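Local coordinates for protein hydroxyethylthiazole kinase (Pyrococcus horikoshii, PDB 3HPD) that probably phosphorylates the hydroxyl group of 5-(2-hydroxyethyl)-4-methylthiazole with ATP, a step on the way to thiamine diphosphate, at residues 17-22 with 58-63; 22-27 with 64-69; 45-50 with 71-76. All blocks are in the same frame, centred on the assembly; numbering follows the deposited sequence.

Overall arrangement
From the N terminus, the chain runs through strand 17-21 into the loop 22-27, and on past strand 40-43 to the turn 45-50. It then returns to strand 59-63, the loop 64-69 and helix 69-85. Contact 1 closes the first long loop by laying strand 59-63 beside 17-21. Contact 2 closes a loop of similar length where the chain leaves those same two strands, and shares Thr22 with contact 1. Contact 3 closes the shortest loop, tying the turn before helix 50-56 to helix 69-85. The three closures cross one another and none nests, binding sheet, strand ends and one helical layer of this ribokinase-like fold together.

Contact 1: 17-22 with 58-63; sequences LVHNIT and DAVVIN
Leu17 and Asp58 open the pairing of two neighbouring parallel strands, a small example of how a side chain can extend a backbone ladder. Asp58 N gives a hydrogen bond to Leu17 O, while Leu17 N reaches Asp58 OD2 at 2.9 Å, nearly straight at 174° and on the lone pair anti to the other carboxylate oxygen. Beyond this pair the usual parallel pattern follows: His19 spans Ala59 O and Val61 N, the latter 2.7 Å from His19 O, and Ile21 in turn spans Val61 O and Asn63 N.

On one face Val61 is the hub. Its CG2 meets Val18 CG1 at 3.6 Å, and its CB lies 3.6 Å from Asn20 OD1, the Asn20 and Val61 side chains lying alongside and pointing the same way. A weak bond from Asn20 ND2 to Val18 O may help to orient the amide. At the far end Thr22 OG1, anti to its backbone N (chi1 -169°), comes 3.2 Å from Asn63 CB.

The His19 ring stands on the other face, where NE2 donates a hydrogen bond to Ala44 O, while ND1 is buried without a partner. Strands 40-43 and 89-92 flank the pair. Helix 193-205 packs on the face of Val18 and Asn20, and helices 50-56 and 69-85 on that of His19 and Ile21.

Contact 2: 22-27 with 64-69; sequences TNFVVM and IGTLDS
Thr66 reaches across to Asn23 and Phe24, and its side chain carries most of the contact. CB lies 3.7 Å from Phe24 CD2, with Asn23 CB slightly farther off. There the chain forks. The methyl CG2 rests against Asn23 CB at 3.8 Å. The hydroxyl OG1, set between its own backbone N and carbonyl carbon (chi1 57°), accepts a hydrogen bond from Phe24 N at 3.0 Å, with an N-H...O angle of 162°. OG1 also lies 3.2 Å from Phe24 CD2, obliquely to the ring, and as near to Asn23 CB. It is bonded to a water 2.9 Å away, and that water donates to Thr22 O.

An alanine here would probably leave Phe24 N without its acceptor and the water without one of its holds. Asn23 braces the partner loop: its OD1 takes weak bonds from Val25 N and Val26 N, and its ND2 bonds Asn63 OD1 while passing 3.8 Å from Gly65 CA.

Phe24 also meets Phe24 of both neighbouring subunits edge-to-face, so the loops lie at the trimer interface. Two loops that follow adjacent parallel strands and lead into helices are typical of the C-terminal edge of an alpha/beta sheet, where ligand sites commonly form; Val25 lies near Gly192, a predicted substrate-binding residue.

Contact 3: 45-50 with 71-76; sequences HAEEEL and WRRSMV
His45 lays its imidazole over one face of the Trp71 indole, an offset stack with the His45 ring and the six-membered ring of Trp71 only 12° from coplanar and their centroids 4.2 Å apart. The Trp71 CZ2 atom sits over the centre of the imidazole, and His45 CB adds a CH-pi contact over the same six-membered ring. With His45 CG between the backbone N and the carbonyl carbon (chi1 65°), that atom comes 3.6 Å from Trp71 CH2. The ring's NE2 is satisfied across the subunit boundary, by Asp68 OD2 of the third subunit.

The backbone of His45 is held as well: Ser74 OG donates to His45 O at 2.6 Å, approaching 25° from the carbonyl plane. With this bond the turn after strand 40-43 is pinned to helix 69-85, the connection between neighbouring parallel strands 59-63 and 89-92 in a beta-alpha-beta unit. Within the turn itself Ala46 O takes Glu49 N, just ahead of helix 50-56.

Farther out the pairing is looser. The Glu47 and Arg73 side chains cross at about a right angle, and Glu47 OE2 approaches the Arg73 guanidinium at its edge, close to its plane. The salt bridge is long, 3.7 Å from Glu47 OE2 to Arg73 NH1; the same oxygen lies nearer the aliphatic part, 3.1 Å from Arg73 CD. Leu50 contributes an apolar tip, CD1 resting 3.5 Å from Ser74 O. Glu49 turns instead to the third subunit, where its OE1 is engaged by Arg102 and Thr99 of that subunit, while Arg72 NH1 pairs with Glu108 of its own chain.

Contact 1: 17-22 with 58-63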
ATOM      1  N   LEU A  17       6.300  10.994 -17.424  1.00 11.64           N
ATOM      2  CA  LEU A  17       5.757   9.706 -17.001  1.00 11.42           C
ATOM      3  C   LEU A  17       6.941   8.928 -16.433  1.00 12.08           C
ATOM      4  O   LEU A  17       7.917   8.678 -17.138  1.00 12.91           O
ATOM      5  CB  LEU A  17       5.154   8.950 -18.194  1.00 13.46           C
ATOM      6  CG  LEU A  17       4.647   7.525 -17.925  1.00 12.41           C
ATOM      7  CD1 LEU A  17       3.585   7.548 -16.832  1.00 13.39           C
ATOM      8  CD2 LEU A  17       4.077   6.928 -19.202  1.00 16.03           C
ATOM      9  N   VAL A  18       6.858   8.558 -15.161  1.00 10.44           N
ATOM     10  CA  VAL A  18       7.948   7.838 -14.517  1.00 10.37           C
ATOM     11  C   VAL A  18       7.553   6.399 -14.234  1.00 11.84           C
ATOM     12  O   VAL A  18       6.672   6.131 -13.417  1.00 10.57           O
ATOM     13  CB  VAL A  18       8.361   8.538 -13.197  1.00 11.82           C
ATOM     14  CG1 VAL A  18       9.541   7.811 -12.562  1.00 11.59           C
ATOM     15  CG2 VAL A  18       8.715   9.994 -13.476  1.00 11.53           C
ATOM     16  N   HIS A  19       8.209   5.478 -14.932  1.00 11.50           N
ATOM     17  CA  HIS A  19       7.947   4.053 -14.786  1.00 11.74           C
ATOM     18  C   HIS A  19       8.661   3.493 -13.562  1.00 11.59           C
ATOM     19  O   HIS A  19       9.886   3.568 -13.464  1.00 10.67           O
ATOM     20  CB  HIS A  19       8.422   3.320 -16.044  1.00 12.70           C
ATOM     21  CG  HIS A  19       8.259   1.834 -15.982  1.00 14.79           C
ATOM     22  ND1 HIS A  19       8.850   0.984 -16.891  1.00 16.71           N
ATOM     23  CD2 HIS A  19       7.573   1.044 -15.119  1.00 15.10           C
ATOM     24  CE1 HIS A  19       8.538  -0.265 -16.591  1.00 16.96           C
ATOM     25  NE2 HIS A  19       7.764  -0.255 -15.520  1.00 13.75           N
ATOM     26  N   ASN A  20       7.894   2.925 -12.634  1.00 10.23           N
ATOM     27  CA  ASN A  20       8.463   2.349 -11.419  1.00 11.10           C
ATOM     28  C   ASN A  20       8.332   0.832 -11.362  1.00 11.38           C
ATOM     29  O   ASN A  20       7.244   0.284 -11.559  1.00 10.20           O
ATOM     30  CB  ASN A  20       7.772   2.915 -10.163  1.00 10.35           C
ATOM     31  CG  ASN A  20       8.030   4.392  -9.955  1.00 12.66           C
ATOM     32  OD1 ASN A  20       8.731   4.787  -9.019  1.00 15.48           O
ATOM     33  ND2 ASN A  20       7.460   5.220 -10.822  1.00 14.20           N
ATOM     34  N   ILE A  21       9.453   0.162 -11.114  1.00  9.96           N
ATOM     35  CA  ILE A  21       9.478  -1.285 -10.921  1.00 11.41           C
ATOM     36  C   ILE A  21       9.965  -1.202  -9.485  1.00 11.28           C
ATOM     37  O   ILE A  21      11.162  -1.127  -9.216  1.00 10.16           O
ATOM     38  CB  ILE A  21      10.509  -1.965 -11.826  1.00 13.86           C
ATOM     39  CG1 ILE A  21      10.175  -1.657 -13.289  1.00 13.85           C
ATOM     40  CG2 ILE A  21      10.493  -3.470 -11.582  1.00 14.13           C
ATOM     41  CD1 ILE A  21      11.180  -2.189 -14.286  1.00 17.84           C
ATOM     42  N   THR A  22       9.014  -1.192  -8.560  1.00 11.94           N
ATOM     43  CA  THR A  22       9.348  -0.965  -7.170  1.00 11.20           C
ATOM     44  C   THR A  22       8.899  -2.007  -6.140  1.00 10.28           C
ATOM     45  O   THR A  22       8.452  -3.099  -6.500  1.00 10.92           O
ATOM     46  CB  THR A  22       8.826   0.445  -6.804  1.00  9.93           C
ATOM     47  OG1 THR A  22       9.340   0.850  -5.534  1.00 12.07           O
ATOM     48  CG2 THR A  22       7.295   0.457  -6.788  1.00 11.47           C
ATOM     49  N   ASP A  58       9.350   8.255 -19.540  1.00 12.82           N
ATOM     50  CA  ASP A  58      10.393   9.251 -19.731  1.00 13.41           C
ATOM     51  C   ASP A  58      11.572   8.955 -18.811  1.00 14.82           C
ATOM     52  O   ASP A  58      12.660   9.510 -18.970  1.00 14.47           O
ATOM     53  CB  ASP A  58       9.834  10.647 -19.453  1.00 14.04           C
ATOM     54  CG  ASP A  58       8.735  11.027 -20.421  1.00 16.63           C
ATOM     55  OD1 ASP A  58       9.002  11.000 -21.642  1.00 17.28           O
ATOM     56  OD2 ASP A  58       7.610  11.341 -19.972  1.00 16.80           O
ATOM     57  N   ALA A  59      11.347   8.067 -17.850  1.00 14.11           N
ATOM     58  CA  ALA A  59      12.382   7.674 -16.909  1.00 11.82           C
ATOM     59  C   ALA A  59      11.950   6.384 -16.229  1.00 12.24           C
ATOM     60  O   ALA A  59      10.757   6.077 -16.163  1.00 11.81           O
ATOM     61  CB  ALA A  59      12.602   8.771 -15.873  1.00 12.94           C
ATOM     62  N   VAL A  60      12.922   5.624 -15.737  1.00 10.40           N
ATOM     63  CA  VAL A  60      12.639   4.365 -15.063  1.00 10.47           C
ATOM     64  C   VAL A  60      13.264   4.358 -13.672  1.00 11.51           C
ATOM     65  O   VAL A  60      14.442   4.663 -13.513  1.00 12.74           O
ATOM     66  CB  VAL A  60      13.201   3.161 -15.867  1.00 10.71           C
ATOM     67  CG1 VAL A  60      12.920   1.858 -15.130  1.00 12.36           C
ATOM     68  CG2 VAL A  60      12.575   3.127 -17.258  1.00 10.61           C
ATOM     69  N   VAL A  61      12.462   4.019 -12.668  1.00 11.45           N
ATOM     70  CA  VAL A  61      12.937   3.947 -11.289  1.00 11.57           C
ATOM     71  C   VAL A  61      12.871   2.492 -10.832  1.00 11.57           C
ATOM     72  O   VAL A  61      11.813   1.864 -10.889  1.00 11.24           O
ATOM     73  CB  VAL A  61      12.065   4.819 -10.346  1.00 11.96           C
ATOM     74  CG1 VAL A  61      12.481   4.610  -8.887  1.00 12.39           C
ATOM     75  CG2 VAL A  61      12.211   6.289 -10.724  1.00 12.40           C
ATOM     76  N   ILE A  62      14.012   1.961 -10.400  1.00 10.38           N
ATOM     77  CA  ILE A  62      14.099   0.583  -9.929  1.00 10.66           C
ATOM     78  C   ILE A  62      14.373   0.592  -8.427  1.00 11.00           C
ATOM     79  O   ILE A  62      15.315   1.230  -7.961  1.00 11.70           O
ATOM     80  CB  ILE A  62      15.230  -0.187 -10.652  1.00 12.01           C
ATOM     81  CG1 ILE A  62      14.920  -0.272 -12.149  1.00 12.84           C
ATOM     82  CG2 ILE A  62      15.368  -1.592 -10.059  1.00 11.70           C
ATOM     83  CD1 ILE A  62      16.050  -0.843 -12.989  1.00 13.06           C
ATOM     84  N   ASN A  63      13.536  -0.115  -7.678  1.00 10.83           N
ATOM     85  CA  ASN A  63      13.648  -0.184  -6.224  1.00 10.45           C
ATOM     86  C   ASN A  63      13.563  -1.660  -5.824  1.00 10.49           C
ATOM     87  O   ASN A  63      12.532  -2.299  -6.026  1.00 10.51           O
ATOM     88  CB  ASN A  63      12.495   0.615  -5.604  1.00 12.83           C
ATOM     89  CG  ASN A  63      12.573   0.682  -4.098  1.00 12.39           C
ATOM     90  OD1 ASN A  63      12.772  -0.330  -3.432  1.00 12.46           O
ATOM     91  ND2 ASN A  63      12.403   1.881  -3.549  1.00 15.76           N
TER

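Contact 2: 22-27 with 64-69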
ATOM      1  N   THR A  22       9.014  -1.192  -8.560  1.00 11.94           N
ATOM      2  CA  THR A  22       9.348  -0.965  -7.170  1.00 11.20           C
ATOM      3  C   THR A  22       8.899  -2.007  -6.140  1.00 10.28           C
ATOM      4  O   THR A  22       8.452  -3.099  -6.500  1.00 10.92           O
ATOM      5  CB  THR A  22       8.826   0.445  -6.804  1.00  9.93           C
ATOM      6  OG1 THR A  22       9.340   0.850  -5.534  1.00 12.07           O
ATOM      7  CG2 THR A  22       7.295   0.457  -6.788  1.00 11.47           C
ATOM      8  N   ASN A  23       9.027  -1.670  -4.858  1.00 10.43           N
ATOM      9  CA  ASN A  23       8.668  -2.610  -3.797  1.00  9.09           C
ATOM     10  C   ASN A  23       7.241  -2.449  -3.276  1.00 10.76           C
ATOM     11  O   ASN A  23       6.640  -1.382  -3.378  1.00  8.90           O
ATOM     12  CB  ASN A  23       9.703  -2.550  -2.653  1.00  9.92           C
ATOM     13  CG  ASN A  23       9.519  -1.356  -1.732  1.00 10.16           C
ATOM     14  OD1 ASN A  23       8.513  -1.247  -1.037  1.00 10.88           O
ATOM     15  ND2 ASN A  23      10.511  -0.466  -1.707  1.00 10.63           N
ATOM     16  N   PHE A  24       6.706  -3.534  -2.723  1.00 10.22           N
ATOM     17  CA  PHE A  24       5.332  -3.569  -2.234  1.00 10.65           C
ATOM     18  C   PHE A  24       4.957  -2.574  -1.154  1.00 11.32           C
ATOM     19  O   PHE A  24       3.795  -2.181  -1.047  1.00 12.73           O
ATOM     20  CB  PHE A  24       4.999  -4.982  -1.751  1.00 11.00           C
ATOM     21  CG  PHE A  24       5.162  -6.031  -2.811  1.00 10.73           C
ATOM     22  CD1 PHE A  24       4.465  -5.936  -4.011  1.00 11.79           C
ATOM     23  CD2 PHE A  24       6.018  -7.110  -2.614  1.00 11.53           C
ATOM     24  CE1 PHE A  24       4.627  -6.898  -5.010  1.00 13.03           C
ATOM     25  CE2 PHE A  24       6.187  -8.078  -3.604  1.00 11.49           C
ATOM     26  CZ  PHE A  24       5.486  -7.974  -4.804  1.00 12.57           C
ATOM     27  N   VAL A  25       5.930  -2.166  -0.353  1.00  9.83           N
ATOM     28  CA  VAL A  25       5.666  -1.231   0.732  1.00 10.76           C
ATOM     29  C   VAL A  25       5.473   0.203   0.248  1.00 11.03           C
ATOM     30  O   VAL A  25       4.758   0.982   0.880  1.00 13.01           O
ATOM     31  CB  VAL A  25       6.828  -1.252   1.761  1.00 12.09           C
ATOM     32  CG1 VAL A  25       6.542  -0.289   2.908  1.00 13.31           C
ATOM     33  CG2 VAL A  25       7.026  -2.660   2.288  1.00 10.36           C
ATOM     34  N   VAL A  26       6.080   0.544  -0.885  1.00 11.11           N
ATOM     35  CA  VAL A  26       6.003   1.918  -1.382  1.00 10.74           C
ATOM     36  C   VAL A  26       5.223   2.150  -2.674  1.00 11.20           C
ATOM     37  O   VAL A  26       5.290   3.236  -3.253  1.00 11.38           O
ATOM     38  CB  VAL A  26       7.424   2.494  -1.553  1.00 11.70           C
ATOM     39  CG1 VAL A  26       8.231   2.255  -0.277  1.00 10.27           C
ATOM     40  CG2 VAL A  26       8.116   1.847  -2.754  1.00 10.43           C
ATOM     41  N   MET A  27       4.477   1.144  -3.115  1.00 12.50           N
ATOM     42  CA  MET A  27       3.689   1.247  -4.343  1.00 12.25           C
ATOM     43  C   MET A  27       2.786   2.481  -4.404  1.00 12.88           C
ATOM     44  O   MET A  27       2.882   3.289  -5.326  1.00 12.76           O
ATOM     45  CB  MET A  27       2.822  -0.005  -4.512  1.00 12.43           C
ATOM     46  CG  MET A  27       3.568  -1.260  -4.959  1.00 12.95           C
ATOM     47  SD  MET A  27       3.853  -1.321  -6.747  1.00 14.31           S
ATOM     48  CE  MET A  27       4.970  -2.747  -6.861  1.00 13.40           C
ATOM     49  N   ILE A  64      14.639  -2.191  -5.251  1.00  9.78           N
ATOM     50  CA  ILE A  64      14.701  -3.607  -4.870  1.00 10.59           C
ATOM     51  C   ILE A  64      14.230  -3.953  -3.457  1.00 10.74           C
ATOM     52  O   ILE A  64      14.514  -5.046  -2.965  1.00 12.38           O
ATOM     53  CB  ILE A  64      16.143  -4.142  -5.018  1.00 10.68           C
ATOM     54  CG1 ILE A  64      17.062  -3.452  -4.002  1.00 12.31           C
ATOM     55  CG2 ILE A  64      16.648  -3.887  -6.430  1.00 10.53           C
ATOM     56  CD1 ILE A  64      18.497  -3.972  -4.012  1.00 13.92           C
ATOM     57  N   GLY A  65      13.503  -3.038  -2.821  1.00 10.70           N
ATOM     58  CA  GLY A  65      13.030  -3.250  -1.458  1.00 10.56           C
ATOM     59  C   GLY A  65      12.393  -4.584  -1.094  1.00 10.95           C
ATOM     60  O   GLY A  65      12.591  -5.088   0.016  1.00 11.59           O
ATOM     61  N   THR A  66      11.611  -5.152  -2.005  1.00  9.90           N
ATOM     62  CA  THR A  66      10.952  -6.432  -1.746  1.00 10.09           C
ATOM     63  C   THR A  66      11.123  -7.358  -2.942  1.00 10.82           C
ATOM     64  O   THR A  66      10.176  -8.007  -3.375  1.00 10.48           O
ATOM     65  CB  THR A  66       9.437  -6.252  -1.488  1.00 10.72           C
ATOM     66  OG1 THR A  66       8.835  -5.598  -2.613  1.00 11.38           O
ATOM     67  CG2 THR A  66       9.198  -5.422  -0.227  1.00 10.42           C
ATOM     68  N   LEU A  67      12.339  -7.431  -3.466  1.00 11.81           N
ATOM     69  CA  LEU A  67      12.601  -8.264  -4.632  1.00 14.13           C
ATOM     70  C   LEU A  67      12.573  -9.770  -4.408  1.00 14.05           C
ATOM     71  O   LEU A  67      12.598 -10.252  -3.277  1.00 12.11           O
ATOM     72  CB  LEU A  67      13.957  -7.898  -5.250  1.00 17.58           C
ATOM     73  CG  LEU A  67      15.237  -7.859  -4.397  1.00 21.39           C
ATOM     74  CD1 LEU A  67      15.097  -8.664  -3.115  1.00 22.16           C
ATOM     75  CD2 LEU A  67      16.399  -8.376  -5.240  1.00 19.62           C
ATOM     76  N   ASP A  68      12.490 -10.495  -5.517  1.00 13.93           N
ATOM     77  CA  ASP A  68      12.541 -11.951  -5.533  1.00 15.19           C
ATOM     78  C   ASP A  68      13.071 -12.308  -6.922  1.00 15.67           C
ATOM     79  O   ASP A  68      13.356 -11.406  -7.718  1.00 14.30           O
ATOM     80  CB  ASP A  68      11.176 -12.610  -5.234  1.00 16.05           C
ATOM     81  CG  ASP A  68      10.076 -12.213  -6.206  1.00 19.06           C
ATOM     82  OD1 ASP A  68      10.351 -12.049  -7.412  1.00 17.09           O
ATOM     83  OD2 ASP A  68       8.915 -12.098  -5.753  1.00 21.00           O
ATOM     84  N   SER A  69      13.233 -13.596  -7.215  1.00 15.20           N
ATOM     85  CA  SER A  69      13.774 -13.997  -8.511  1.00 15.94           C
ATOM     86  C   SER A  69      12.981 -13.452  -9.695  1.00 15.04           C
ATOM     87  O   SER A  69      13.562 -13.063 -10.712  1.00 14.40           O
ATOM     88  CB  SER A  69      13.869 -15.527  -8.602  1.00 16.68           C
ATOM     89  OG  SER A  69      12.603 -16.138  -8.449  1.00 18.67           O
TER
HETATM   90  O   HOH W   1       8.796  -5.853  -5.496  1.00 11.46           O

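Contact 3: 45-50 with 71-76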
ATOM      1  N   HIS A  45       5.667  -4.355 -14.095  1.00 14.52           N
ATOM      2  CA  HIS A  45       6.819  -5.243 -14.008  1.00 13.89           C
ATOM      3  C   HIS A  45       6.757  -6.449 -14.947  1.00 13.49           C
ATOM      4  O   HIS A  45       7.773  -7.096 -15.186  1.00 13.82           O
ATOM      5  CB  HIS A  45       6.960  -5.755 -12.573  1.00 13.20           C
ATOM      6  CG  HIS A  45       5.817  -6.617 -12.133  1.00 12.55           C
ATOM      7  ND1 HIS A  45       4.573  -6.107 -11.838  1.00 12.46           N
ATOM      8  CD2 HIS A  45       5.715  -7.962 -12.004  1.00 14.37           C
ATOM      9  CE1 HIS A  45       3.749  -7.101 -11.548  1.00 11.00           C
ATOM     10  NE2 HIS A  45       4.417  -8.235 -11.642  1.00 11.19           N
ATOM     11  N   ALA A  46       5.573  -6.761 -15.465  1.00 12.60           N
ATOM     12  CA  ALA A  46       5.427  -7.924 -16.339  1.00 12.22           C
ATOM     13  C   ALA A  46       6.360  -7.870 -17.542  1.00 14.55           C
ATOM     14  O   ALA A  46       6.388  -6.884 -18.279  1.00 13.23           O
ATOM     15  CB  ALA A  46       3.975  -8.059 -16.804  1.00 11.52           C
ATOM     16  N   GLU A  47       7.128  -8.938 -17.738  1.00 15.76           N
ATOM     17  CA  GLU A  47       8.053  -8.984 -18.861  1.00 17.84           C
ATOM     18  C   GLU A  47       7.307  -8.861 -20.184  1.00 17.43           C
ATOM     19  O   GLU A  47       7.878  -8.432 -21.189  1.00 17.43           O
ATOM     20  CB  GLU A  47       8.874 -10.275 -18.809  1.00 22.98           C
ATOM     21  CG  GLU A  47       9.994 -10.218 -17.774  1.00 28.79           C
ATOM     22  CD  GLU A  47      10.660 -11.558 -17.542  1.00 34.17           C
ATOM     23  OE1 GLU A  47      11.043 -12.218 -18.533  1.00 36.30           O
ATOM     24  OE2 GLU A  47      10.806 -11.948 -16.364  1.00 36.50           O
ATOM     25  N   GLU A  48       6.022  -9.212 -20.176  1.00 15.82           N
ATOM     26  CA  GLU A  48       5.203  -9.127 -21.378  1.00 14.59           C
ATOM     27  C   GLU A  48       4.892  -7.696 -21.818  1.00 15.18           C
ATOM     28  O   GLU A  48       4.428  -7.485 -22.936  1.00 14.12           O
ATOM     29  CB  GLU A  48       3.883  -9.885 -21.198  1.00 15.73           C
ATOM     30  CG  GLU A  48       4.030 -11.393 -21.146  1.00 17.22           C
ATOM     31  CD  GLU A  48       4.218 -11.923 -19.738  1.00 19.81           C
ATOM     32  OE1 GLU A  48       4.692 -11.164 -18.867  1.00 17.83           O
ATOM     33  OE2 GLU A  48       3.900 -13.109 -19.508  1.00 22.54           O
ATOM     34  N   GLU A  49       5.134  -6.716 -20.948  1.00 13.28           N
ATOM     35  CA  GLU A  49       4.860  -5.326 -21.303  1.00 13.55           C
ATOM     36  C   GLU A  49       5.987  -4.354 -20.963  1.00 13.30           C
ATOM     37  O   GLU A  49       5.834  -3.150 -21.152  1.00 13.54           O
ATOM     38  CB  GLU A  49       3.571  -4.844 -20.623  1.00 13.07           C
ATOM     39  CG  GLU A  49       3.689  -4.648 -19.114  1.00 13.26           C
ATOM     40  CD  GLU A  49       2.405  -4.130 -18.486  1.00 16.45           C
ATOM     41  OE1 GLU A  49       1.470  -3.772 -19.234  1.00 16.72           O
ATOM     42  OE2 GLU A  49       2.335  -4.075 -17.239  1.00 15.73           O
ATOM     43  N   LEU A  50       7.117  -4.859 -20.473  1.00 13.59           N
ATOM     44  CA  LEU A  50       8.230  -3.978 -20.122  1.00 14.09           C
ATOM     45  C   LEU A  50       8.687  -3.090 -21.272  1.00 14.28           C
ATOM     46  O   LEU A  50       8.874  -1.890 -21.093  1.00 13.68           O
ATOM     47  CB  LEU A  50       9.433  -4.779 -19.618  1.00 14.07           C
ATOM     48  CG  LEU A  50       9.359  -5.370 -18.212  1.00 15.96           C
ATOM     49  CD1 LEU A  50      10.638  -6.155 -17.924  1.00 16.25           C
ATOM     50  CD2 LEU A  50       9.180  -4.248 -17.194  1.00 16.76           C
ATOM     51  N   TRP A  71      11.011 -10.634  -9.832  1.00 15.16           N
ATOM     52  CA  TRP A  71      11.195  -9.198  -9.988  1.00 15.88           C
ATOM     53  C   TRP A  71      12.609  -8.853 -10.436  1.00 14.63           C
ATOM     54  O   TRP A  71      12.816  -7.877 -11.156  1.00 14.08           O
ATOM     55  CB  TRP A  71      10.855  -8.468  -8.683  1.00 18.72           C
ATOM     56  CG  TRP A  71       9.381  -8.435  -8.414  1.00 20.81           C
ATOM     57  CD1 TRP A  71       8.591  -9.483  -8.031  1.00 23.87           C
ATOM     58  CD2 TRP A  71       8.506  -7.313  -8.575  1.00 19.59           C
ATOM     59  NE1 TRP A  71       7.276  -9.084  -7.948  1.00 23.80           N
ATOM     60  CE2 TRP A  71       7.195  -7.754  -8.279  1.00 21.30           C
ATOM     61  CE3 TRP A  71       8.697  -5.976  -8.949  1.00 19.18           C
ATOM     62  CZ2 TRP A  71       6.084  -6.907  -8.339  1.00 17.69           C
ATOM     63  CZ3 TRP A  71       7.588  -5.131  -9.011  1.00 18.12           C
ATOM     64  CH2 TRP A  71       6.301  -5.603  -8.709  1.00 16.39           C
ATOM     65  N   ARG A  72      13.582  -9.655 -10.017  1.00 13.32           N
ATOM     66  CA  ARG A  72      14.971  -9.413 -10.403  1.00 14.27           C
ATOM     67  C   ARG A  72      15.082  -9.495 -11.922  1.00 12.98           C
ATOM     68  O   ARG A  72      15.724  -8.661 -12.559  1.00 12.34           O
ATOM     69  CB  ARG A  72      15.899 -10.455  -9.778  1.00 15.26           C
ATOM     70  CG  ARG A  72      17.378 -10.190 -10.047  1.00 20.89           C
ATOM     71  CD  ARG A  72      18.237 -11.396  -9.691  1.00 26.57           C
ATOM     72  NE  ARG A  72      18.135 -12.436 -10.705  1.00 32.95           N
ATOM     73  CZ  ARG A  72      18.742 -12.387 -11.888  1.00 36.09           C
ATOM     74  NH1 ARG A  72      19.505 -11.348 -12.201  1.00 37.68           N
ATOM     75  NH2 ARG A  72      18.574 -13.367 -12.764  1.00 36.65           N
ATOM     76  N   ARG A  73      14.450 -10.514 -12.489  1.00 14.33           N
ATOM     77  CA  ARG A  73      14.460 -10.723 -13.931  1.00 15.23           C
ATOM     78  C   ARG A  73      13.884  -9.494 -14.626  1.00 15.04           C
ATOM     79  O   ARG A  73      14.446  -9.001 -15.609  1.00 16.14           O
ATOM     80  CB  ARG A  73      13.633 -11.961 -14.272  1.00 20.00           C
ATOM     81  CG  ARG A  73      13.894 -12.544 -15.645  1.00 24.85           C
ATOM     82  CD  ARG A  73      13.158 -13.867 -15.797  1.00 27.51           C
ATOM     83  NE  ARG A  73      13.414 -14.749 -14.659  1.00 31.10           N
ATOM     84  CZ  ARG A  73      12.474 -15.188 -13.826  1.00 32.82           C
ATOM     85  NH1 ARG A  73      11.206 -14.831 -14.000  1.00 34.57           N
ATOM     86  NH2 ARG A  73      12.801 -15.979 -12.812  1.00 34.75           N
ATOM     87  N   SER A  74      12.766  -8.991 -14.107  1.00 13.88           N
ATOM     88  CA  SER A  74      12.128  -7.812 -14.681  1.00 13.16           C
ATOM     89  C   SER A  74      13.011  -6.571 -14.563  1.00 14.13           C
ATOM     90  O   SER A  74      13.120  -5.786 -15.504  1.00 13.57           O
ATOM     91  CB  SER A  74      10.780  -7.547 -13.999  1.00 13.02           C
ATOM     92  OG  SER A  74       9.822  -8.540 -14.341  1.00 14.62           O
ATOM     93  N   MET A  75      13.640  -6.395 -13.407  1.00 13.63           N
ATOM     94  CA  MET A  75      14.498  -5.237 -13.177  1.00 14.40           C
ATOM     95  C   MET A  75      15.739  -5.212 -14.062  1.00 14.44           C
ATOM     96  O   MET A  75      16.128  -4.159 -14.573  1.00 13.19           O
ATOM     97  CB  MET A  75      14.908  -5.183 -11.707  1.00 15.42           C
ATOM     98  CG  MET A  75      13.741  -4.898 -10.779  1.00 16.39           C
ATOM     99  SD  MET A  75      14.184  -5.131  -9.058  1.00 18.53           S
ATOM    100  CE  MET A  75      12.606  -4.780  -8.264  1.00 19.98           C
ATOM    101  N   VAL A  76      16.363  -6.371 -14.242  1.00 14.06           N
ATOM    102  CA  VAL A  76      17.553  -6.455 -15.077  1.00 15.52           C
ATOM    103  C   VAL A  76      17.176  -6.225 -16.538  1.00 15.66           C
ATOM    104  O   VAL A  76      17.878  -5.522 -17.265  1.00 16.32           O
ATOM    105  CB  VAL A  76      18.242  -7.828 -14.915  1.00 16.33           C
ATOM    106  CG1 VAL A  76      19.340  -7.989 -15.951  1.00 19.44           C
ATOM    107  CG2 VAL A  76      18.831  -7.940 -13.505  1.00 16.79           C
TER